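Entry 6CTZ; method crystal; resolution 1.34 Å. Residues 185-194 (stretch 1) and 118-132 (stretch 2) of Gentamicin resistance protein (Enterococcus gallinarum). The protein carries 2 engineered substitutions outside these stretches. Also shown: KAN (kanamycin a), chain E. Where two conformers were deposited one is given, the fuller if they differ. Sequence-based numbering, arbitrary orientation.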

ATOM      1  N   THR A 185      13.182   2.569  14.711  1.00 14.34           N
ATOM      2  CA  THR A 185      12.171   3.134  15.599  1.00 13.98           C
ATOM      3  C   THR A 185      10.817   3.019  14.916  1.00 13.02           C
ATOM      4  O   THR A 185      10.650   3.552  13.813  1.00 13.69           O
ATOM      5  CB  THR A 185      12.471   4.592  15.919  1.00 17.12           C
ATOM      6  OG1 THR A 185      13.756   4.686  16.545  1.00 21.27           O
ATOM      7  CG2 THR A 185      11.418   5.158  16.872  1.00 17.62           C
ATOM      8  N   PRO A 186       9.853   2.308  15.493  1.00 12.10           N
ATOM      9  CA  PRO A 186       8.572   2.115  14.807  1.00 12.20           C
ATOM     10  C   PRO A 186       7.786   3.417  14.679  1.00 11.14           C
ATOM     11  O   PRO A 186       7.876   4.324  15.514  1.00 12.71           O
ATOM     12  CB  PRO A 186       7.838   1.116  15.710  1.00 14.77           C
ATOM     13  CG  PRO A 186       8.897   0.479  16.553  1.00 16.97           C
ATOM     14  CD  PRO A 186       9.946   1.525  16.738  1.00 12.82           C
ATOM     15  N   ARG A 187       7.018   3.507  13.596  1.00 10.76           N
ATOM     16  CA  ARG A 187       6.176   4.661  13.322  1.00 11.53           C
ATOM     17  C   ARG A 187       4.901   4.166  12.663  1.00 10.26           C
ATOM     18  O   ARG A 187       4.857   3.055  12.131  1.00 10.91           O
ATOM     19  CB  ARG A 187       6.831   5.593  12.290  1.00 13.35           C
ATOM     20  CG  ARG A 187       8.234   6.035  12.601  1.00 14.81           C
ATOM     21  CD  ARG A 187       8.253   7.061  13.700  1.00 15.74           C
ATOM     22  NE  ARG A 187       9.622   7.487  13.958  1.00 17.91           N
ATOM     23  CZ  ARG A 187       9.991   8.242  14.985  1.00 20.03           C
ATOM     24  NH1 ARG A 187       9.081   8.671  15.847  1.00 20.51           N
ATOM     25  NH2 ARG A 187      11.269   8.569  15.147  1.00 21.92           N
ATOM     26  N   LEU A 188       3.867   5.006  12.677  1.00  9.96           N
ATOM     27  CA  LEU A 188       2.727   4.753  11.796  1.00  9.84           C
ATOM     28  C   LEU A 188       3.183   4.810  10.343  1.00  9.91           C
ATOM     29  O   LEU A 188       3.815   5.784   9.930  1.00 10.53           O
ATOM     30  CB  LEU A 188       1.645   5.805  12.010  1.00 10.05           C
ATOM     31  CG  LEU A 188       0.427   5.669  11.076  1.00  9.66           C
ATOM     32  CD1 LEU A 188      -0.314   4.359  11.309  1.00 10.77           C
ATOM     33  CD2 LEU A 188      -0.508   6.855  11.242  1.00 10.67           C
ATOM     34  N   ILE A 189       2.877   3.758   9.576  1.00 10.02           N
ATOM     35  CA  ILE A 189       3.119   3.740   8.134  1.00  9.10           C
ATOM     36  C   ILE A 189       1.803   3.507   7.403  1.00  9.44           C
ATOM     37  O   ILE A 189       0.861   2.910   7.939  1.00 10.13           O
ATOM     38  CB  ILE A 189       4.169   2.688   7.703  1.00  9.77           C
ATOM     39  CG1 ILE A 189       3.681   1.252   7.923  1.00 10.68           C
ATOM     40  CG2 ILE A 189       5.482   2.912   8.438  1.00 12.59           C
ATOM     41  CD1 ILE A 189       4.553   0.215   7.234  1.00 12.85           C
ATOM     42  N   HIS A 190       1.750   3.975   6.149  1.00  8.86           N
ATOM     43  CA  HIS A 190       0.601   3.679   5.295  1.00  8.58           C
ATOM     44  C   HIS A 190       0.546   2.189   4.969  1.00  8.69           C
ATOM     45  O   HIS A 190      -0.526   1.569   5.022  1.00 10.07           O
ATOM     46  CB  HIS A 190       0.691   4.528   4.029  1.00  8.91           C
ATOM     47  CG  HIS A 190      -0.393   4.268   3.028  1.00  8.19           C
ATOM     48  ND1 HIS A 190      -0.376   3.189   2.175  1.00  9.05           N
ATOM     49  CD2 HIS A 190      -1.506   4.980   2.720  1.00  8.90           C
ATOM     50  CE1 HIS A 190      -1.439   3.238   1.386  1.00  9.07           C
ATOM     51  NE2 HIS A 190      -2.143   4.315   1.698  1.00  9.09           N
ATOM     52  N   GLY A 191       1.702   1.592   4.663  1.00  9.78           N
ATOM     53  CA  GLY A 191       1.808   0.164   4.490  1.00 10.07           C
ATOM     54  C   GLY A 191       1.563  -0.362   3.094  1.00 10.21           C
ATOM     55  O   GLY A 191       1.881  -1.527   2.833  1.00 11.11           O
ATOM     56  N   ASP A 192       1.013   0.441   2.193  1.00  9.67           N
ATOM     57  CA  ASP A 192       0.768  -0.003   0.825  1.00  9.96           C
ATOM     58  C   ASP A 192       0.869   1.211  -0.098  1.00  9.72           C
ATOM     59  O   ASP A 192      -0.041   1.521  -0.872  1.00 10.26           O
ATOM     60  CB  ASP A 192      -0.589  -0.706   0.739  1.00 11.47           C
ATOM     61  CG  ASP A 192      -0.727  -1.594  -0.481  1.00 13.02           C
ATOM     62  OD1 ASP A 192       0.293  -2.081  -1.020  1.00 14.56           O
ATOM     63  OD2 ASP A 192      -1.883  -1.830  -0.890  1.00 15.64           O
ATOM     64  N   LEU A 193       1.987   1.937  -0.000  1.00  9.27           N
ATOM     65  CA  LEU A 193       2.074   3.291  -0.549  1.00  9.05           C
ATOM     66  C   LEU A 193       2.580   3.250  -1.994  1.00  9.44           C
ATOM     67  O   LEU A 193       3.702   3.631  -2.317  1.00 10.65           O
ATOM     68  CB  LEU A 193       2.933   4.168   0.352  1.00  9.90           C
ATOM     69  CG  LEU A 193       2.874   5.671   0.082  1.00  9.89           C
ATOM     70  CD1 LEU A 193       1.474   6.220   0.345  1.00 11.52           C
ATOM     71  CD2 LEU A 193       3.871   6.400   0.960  1.00 12.11           C
ATOM     72  N   SER A 194       1.704   2.779  -2.867  1.00  9.89           N
ATOM     73  CA  SER A 194       1.975   2.610  -4.281  1.00  9.94           C
ATOM     74  C   SER A 194       1.173   3.615  -5.089  1.00  9.49           C
ATOM     75  O   SER A 194       0.141   4.118  -4.625  1.00  9.67           O
ATOM     76  CB  SER A 194       1.616   1.183  -4.723  1.00  9.83           C
ATOM     77  OG  SER A 194       0.373   0.761  -4.185  1.00 10.55           O
TER
HETATM   78  C1  KAN E 404       2.928  -6.638  -7.719  1.00 19.28           C
HETATM   79  C2  KAN E 404       4.302  -7.208  -8.077  1.00 21.22           C
HETATM   80  C3  KAN E 404       4.874  -6.446  -9.254  1.00 23.66           C
HETATM   81  C4  KAN E 404       3.895  -6.590 -10.408  1.00 24.99           C
HETATM   82  C5  KAN E 404       2.515  -6.059 -10.028  1.00 25.25           C
HETATM   83  C6  KAN E 404       1.500  -6.277 -11.145  1.00 28.14           C
HETATM   84  C7  KAN E 404       1.133  -2.843  -4.486  1.00 10.92           C
HETATM   85  C8  KAN E 404       0.605  -4.272  -4.579  1.00 11.34           C
HETATM   86  C9  KAN E 404       1.628  -5.165  -5.289  1.00 13.46           C
HETATM   87  C10 KAN E 404       1.997  -4.620  -6.670  1.00 14.43           C
HETATM   88  C11 KAN E 404       2.461  -3.165  -6.564  1.00 14.60           C
HETATM   89  C12 KAN E 404       1.416  -2.294  -5.878  1.00 12.68           C
HETATM   90  C13 KAN E 404      -0.537  -5.770  -3.046  1.00 13.67           C
HETATM   91  C14 KAN E 404      -1.321  -5.587  -1.756  1.00 14.98           C
HETATM   92  C15 KAN E 404      -0.336  -5.553  -0.583  1.00 16.52           C
HETATM   93  C16 KAN E 404       0.509  -6.822  -0.589  1.00 17.65           C
HETATM   94  C17 KAN E 404       1.175  -6.990  -1.940  1.00 18.07           C
HETATM   95  C18 KAN E 404       1.908  -8.321  -1.984  1.00 21.09           C
HETATM   96  N1  KAN E 404       0.209  -5.797 -10.686  1.00 29.41           N
HETATM   97  N2  KAN E 404       2.761  -2.609  -7.879  1.00 17.34           N
HETATM   98  N3  KAN E 404       0.159  -2.008  -3.785  1.00 11.54           N
HETATM   99  N4  KAN E 404      -1.007  -5.415   0.704  1.00 19.29           N
HETATM  100  O5  KAN E 404       2.012  -6.639  -8.819  1.00 22.00           O
HETATM  101  O6  KAN E 404       5.165  -7.079  -6.944  1.00 22.82           O
HETATM  102  O7  KAN E 404       6.151  -6.972  -9.630  1.00 25.13           O
HETATM  103  O8  KAN E 404       4.395  -5.863 -11.532  1.00 26.69           O
HETATM  104  O9  KAN E 404       3.121  -5.314  -7.215  1.00 16.85           O
HETATM  105  O10 KAN E 404       1.067  -6.477  -5.460  1.00 15.58           O
HETATM  106  O11 KAN E 404       0.380  -4.692  -3.226  1.00 12.22           O
HETATM  107  O12 KAN E 404       0.195  -6.991  -2.965  1.00 16.04           O
HETATM  108  O13 KAN E 404      -2.087  -4.385  -1.869  1.00 17.45           O
HETATM  109  O14 KAN E 404       1.544  -6.776   0.408  1.00 19.06           O
HETATM  110  O15 KAN E 404       2.539  -8.470  -3.260  0.65 22.46           O
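Stretch 2 (118-132) EFMNELSAFPVETAI

Stretch 2 packs on stretch 1 as two helical segments, 118-125 and 128-132, joined by a turn, with Pro127 at the N-cap of the second. Helix 118-125 crosses strand 187-189 at 134°, nearer antiparallel than parallel, the axes approaching to 6.6 Å; helix 128-132 runs at 52° to the strand, 8.5 Å away. The nearest CA atoms are those of Arg187 and Ser124, 5.3 Å apart, followed by Leu188 CA and Leu123 CA at 5.6 Å.

The apolar contacts centre on Leu188, t at chi1, which points toward stretch 2; its CD2 lies 3.8 Å from Phe126 CD2 and 4.1 Å from Leu123 CD2, its CD1 4.2 Å from Ala131 CB. It thus touches both helices and the turn between them. Past the strand, Leu193 CD1 meets Phe119 CE2 at 3.9 Å and Leu193 CD2 meets Met120 CG at 4.1 Å. Leu123 CD1 also reaches His190 CB (3.9 Å), and Val128 CG2 covers Arg187 CA (4.1 Å).

No direct hydrogen bond joins the stretches; three waters bridge them. Water 1 accepts from Leu188 N (2.9 Å) and donates to Leu123 O (2.8 Å) and Phe126 O (2.7 Å). Ser124 N already bonds Met120 O within the helix, and water 2 links Leu188 O (2.8 Å) to Ser124 OG (2.7 Å). Water 3 links Arg187 NH1 to Ser124 O (both 2.9 Å).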

ATOM      1  N   GLU A 118       6.510  15.049   2.538  1.00 10.61           N
ATOM      2  CA  GLU A 118       5.755  15.695   3.608  1.00 11.55           C
ATOM      3  C   GLU A 118       4.704  14.759   4.189  1.00 10.70           C
ATOM      4  O   GLU A 118       4.522  14.704   5.410  1.00 11.97           O
ATOM      5  CB  GLU A 118       5.111  16.975   3.073  1.00 13.73           C
ATOM      6  CG  GLU A 118       4.210  17.700   4.056  1.00 18.92           C
ATOM      7  CD  GLU A 118       3.614  18.964   3.461  0.47 20.78           C
ATOM      8  OE1 GLU A 118       2.905  18.865   2.435  0.49 21.50           O
ATOM      9  OE2 GLU A 118       3.873  20.056   4.004  0.46 21.95           O
ATOM     10  N   PHE A 119       4.010  14.011   3.331  1.00 10.05           N
ATOM     11  CA  PHE A 119       3.012  13.051   3.802  1.00 10.09           C
ATOM     12  C   PHE A 119       3.654  11.988   4.691  1.00  9.47           C
ATOM     13  O   PHE A 119       3.145  11.669   5.773  1.00 10.19           O
ATOM     14  CB  PHE A 119       2.325  12.409   2.596  1.00 10.48           C
ATOM     15  CG  PHE A 119       1.391  11.283   2.945  1.00 10.39           C
ATOM     16  CD1 PHE A 119       0.138  11.538   3.480  1.00 12.10           C
ATOM     17  CD2 PHE A 119       1.762   9.966   2.723  1.00 11.78           C
ATOM     18  CE1 PHE A 119      -0.723  10.500   3.792  1.00 12.30           C
ATOM     19  CE2 PHE A 119       0.903   8.925   3.043  1.00 13.17           C
ATOM     20  CZ  PHE A 119      -0.345   9.198   3.570  1.00 12.89           C
ATOM     21  N   MET A 120       4.793  11.440   4.256  1.00 10.06           N
ATOM     22  CA  MET A 120       5.484  10.428   5.047  1.00 11.07           C
ATOM     23  C   MET A 120       5.959  11.011   6.367  1.00 10.86           C
ATOM     24  O   MET A 120       5.882  10.351   7.412  1.00 12.17           O
ATOM     25  CB  MET A 120       6.643   9.849   4.234  1.00 12.47           C
ATOM     26  CG  MET A 120       6.176   9.103   2.995  1.00 14.54           C
ATOM     27  SD  MET A 120       7.482   8.622   1.836  1.00 19.07           S
ATOM     28  CE  MET A 120       7.952   7.020   2.459  1.00 21.31           C
ATOM     29  N   ASN A 121       6.479  12.203   6.296  1.00 11.87           N
ATOM     30  CA  ASN A 121       6.783  12.913   7.512  0.63 12.69           C
ATOM     31  C   ASN A 121       5.617  13.113   8.619  1.00 11.22           C
ATOM     32  O   ASN A 121       5.688  12.918   9.841  1.00 12.70           O
ATOM     33  CB  ASN A 121       7.432  14.267   7.243  0.63 15.36           C
ATOM     34  CG  ASN A 121       8.875  14.165   6.843  0.63 19.33           C
ATOM     35  OD1 ASN A 121       9.506  13.141   6.883  0.63 20.34           O
ATOM     36  ND2 ASN A 121       9.397  15.278   6.471  0.63 22.25           N
ATOM     37  N   GLU A 122       4.469  13.411   7.997  1.00 10.97           N
ATOM     38  CA  GLU A 122       3.288  13.548   8.839  1.00 11.75           C
ATOM     39  C   GLU A 122       2.897  12.218   9.466  1.00 11.55           C
ATOM     40  O   GLU A 122       2.565  12.167  10.657  1.00 12.89           O
ATOM     41  CB  GLU A 122       2.144  14.150   8.031  1.00 13.50           C
ATOM     42  CG  GLU A 122       2.395  15.612   7.667  1.00 15.94           C
ATOM     43  CD  GLU A 122       1.591  16.106   6.474  1.00 19.00           C
ATOM     44  OE1 GLU A 122       1.640  17.321   6.194  1.00 22.59           O
ATOM     45  OE2 GLU A 122       0.935  15.289   5.805  1.00 19.67           O
ATOM     46  N   LEU A 123       2.955  11.124   8.700  1.00 11.26           N
ATOM     47  CA  LEU A 123       2.680   9.815   9.291  1.00 11.47           C
ATOM     48  C   LEU A 123       3.684   9.508  10.392  1.00 12.03           C
ATOM     49  O   LEU A 123       3.315   9.019  11.467  1.00 12.38           O
ATOM     50  CB  LEU A 123       2.712   8.714   8.228  1.00 12.33           C
ATOM     51  CG  LEU A 123       1.610   8.767   7.164  1.00 12.80           C
ATOM     52  CD1 LEU A 123       1.643   7.493   6.324  1.00 14.86           C
ATOM     53  CD2 LEU A 123       0.242   8.958   7.795  1.00 14.34           C
ATOM     54  N   SER A 124       4.957   9.820  10.152  1.00 12.96           N
ATOM     55  CA  SER A 124       5.993   9.539  11.138  1.00 14.25           C
ATOM     56  C   SER A 124       5.877  10.410  12.379  1.00 14.43           C
ATOM     57  O   SER A 124       6.467  10.069  13.407  1.00 16.81           O
ATOM     58  CB  SER A 124       7.379   9.716  10.528  1.00 15.06           C
ATOM     59  OG  SER A 124       7.697   8.623   9.685  1.00 17.33           O
ATOM     60  N   ALA A 125       5.142  11.517  12.309  1.00 13.57           N
ATOM     61  CA  ALA A 125       4.893  12.363  13.465  1.00 14.55           C
ATOM     62  C   ALA A 125       3.609  12.003  14.202  1.00 14.26           C
ATOM     63  O   ALA A 125       3.370  12.527  15.295  1.00 15.87           O
ATOM     64  CB  ALA A 125       4.836  13.831  13.030  1.00 16.60           C
ATOM     65  N   PHE A 126       2.779  11.128  13.643  1.00 12.79           N
ATOM     66  CA  PHE A 126       1.505  10.813  14.280  1.00 12.98           C
ATOM     67  C   PHE A 126       1.730   9.966  15.535  1.00 12.78           C
ATOM     68  O   PHE A 126       2.504   9.010  15.506  1.00 14.26           O
ATOM     69  CB  PHE A 126       0.593  10.064  13.304  1.00 12.67           C
ATOM     70  CG  PHE A 126      -0.814   9.922  13.802  1.00 12.12           C
ATOM     71  CD1 PHE A 126      -1.720  10.962  13.660  1.00 15.25           C
ATOM     72  CD2 PHE A 126      -1.217   8.774  14.471  1.00 14.12           C
ATOM     73  CE1 PHE A 126      -3.018  10.846  14.138  1.00 16.16           C
ATOM     74  CE2 PHE A 126      -2.512   8.658  14.956  1.00 14.94           C
ATOM     75  CZ  PHE A 126      -3.410   9.695  14.786  1.00 15.78           C
ATOM     76  N   PRO A 127       1.049  10.272  16.641  1.00 13.13           N
ATOM     77  CA  PRO A 127       1.308   9.531  17.895  1.00 13.63           C
ATOM     78  C   PRO A 127       1.007   8.046  17.754  1.00 12.89           C
ATOM     79  O   PRO A 127      -0.121   7.643  17.476  1.00 13.02           O
ATOM     80  CB  PRO A 127       0.384  10.218  18.906  1.00 14.66           C
ATOM     81  CG  PRO A 127       0.228  11.599  18.355  1.00 16.63           C
ATOM     82  CD  PRO A 127       0.148  11.414  16.859  1.00 15.08           C
ATOM     83  N   VAL A 128       2.033   7.223  17.969  1.00 12.47           N
ATOM     84  CA  VAL A 128       1.898   5.778  17.786  0.68 12.73           C
ATOM     85  C   VAL A 128       0.820   5.211  18.705  1.00 12.44           C
ATOM     86  O   VAL A 128       0.043   4.329  18.321  1.00 12.96           O
ATOM     87  CB  VAL A 128       3.266   5.102  17.992  0.68 13.83           C
ATOM     88  CG1 VAL A 128       3.124   3.604  18.191  0.68 16.01           C
ATOM     89  CG2 VAL A 128       4.211   5.427  16.816  0.68 13.85           C
ATOM     90  N   GLU A 129       0.769   5.703  19.952  1.00 12.36           N
ATOM     91  CA  GLU A 129      -0.216   5.191  20.906  1.00 12.57           C
ATOM     92  C   GLU A 129      -1.644   5.484  20.464  1.00 13.03           C
ATOM     93  O   GLU A 129      -2.538   4.660  20.679  1.00 13.19           O
ATOM     94  CB  GLU A 129       0.058   5.731  22.312  1.00 14.22           C
ATOM     95  CG  GLU A 129      -0.203   7.218  22.522  1.00 16.23           C
ATOM     96  CD  GLU A 129       0.936   8.129  22.085  1.00 17.96           C
ATOM     97  OE1 GLU A 129       1.924   7.651  21.467  1.00 17.44           O
ATOM     98  OE2 GLU A 129       0.828   9.341  22.366  1.00 20.20           O
ATOM     99  N   THR A 130      -1.874   6.631  19.819  1.00 12.73           N
ATOM    100  CA  THR A 130      -3.206   6.923  19.300  1.00 13.34           C
ATOM    101  C   THR A 130      -3.568   5.961  18.177  1.00 13.39           C
ATOM    102  O   THR A 130      -4.691   5.441  18.119  1.00 13.46           O
ATOM    103  CB  THR A 130      -3.243   8.368  18.810  1.00 15.05           C
ATOM    104  OG1 THR A 130      -2.921   9.239  19.905  1.00 16.42           O
ATOM    105  CG2 THR A 130      -4.630   8.720  18.258  1.00 16.72           C
ATOM    106  N   ALA A 131      -2.620   5.699  17.279  1.00 12.71           N
ATOM    107  CA  ALA A 131      -2.868   4.727  16.223  1.00 11.81           C
ATOM    108  C   ALA A 131      -3.161   3.340  16.789  1.00 11.34           C
ATOM    109  O   ALA A 131      -4.109   2.678  16.348  1.00 12.17           O
ATOM    110  CB  ALA A 131      -1.681   4.690  15.263  1.00 12.86           C
ATOM    111  N   ILE A 132      -2.377   2.887  17.780  1.00 11.37           N
ATOM    112  CA  ILE A 132      -2.627   1.566  18.356  1.00 11.75           C
ATOM    113  C   ILE A 132      -4.025   1.501  18.963  1.00 11.63           C
ATOM    114  O   ILE A 132      -4.736   0.495  18.825  1.00 13.53           O
ATOM    115  CB  ILE A 132      -1.541   1.189  19.381  1.00 12.53           C
ATOM    116  CG1 ILE A 132      -0.167   1.109  18.710  1.00 13.63           C
ATOM    117  CG2 ILE A 132      -1.877  -0.145  20.048  1.00 13.59           C
ATOM    118  CD1 ILE A 132       0.979   1.011  19.721  1.00 15.20           C
TER
HETATM  119  O   HOH W   1       4.172   7.680  13.818  1.00 12.69           O
HETATM  120  O   HOH W   2       6.087   6.727   8.660  1.00 16.30           O
HETATM  121  O   HOH W   3       6.167   8.700  15.965  1.00 22.31           O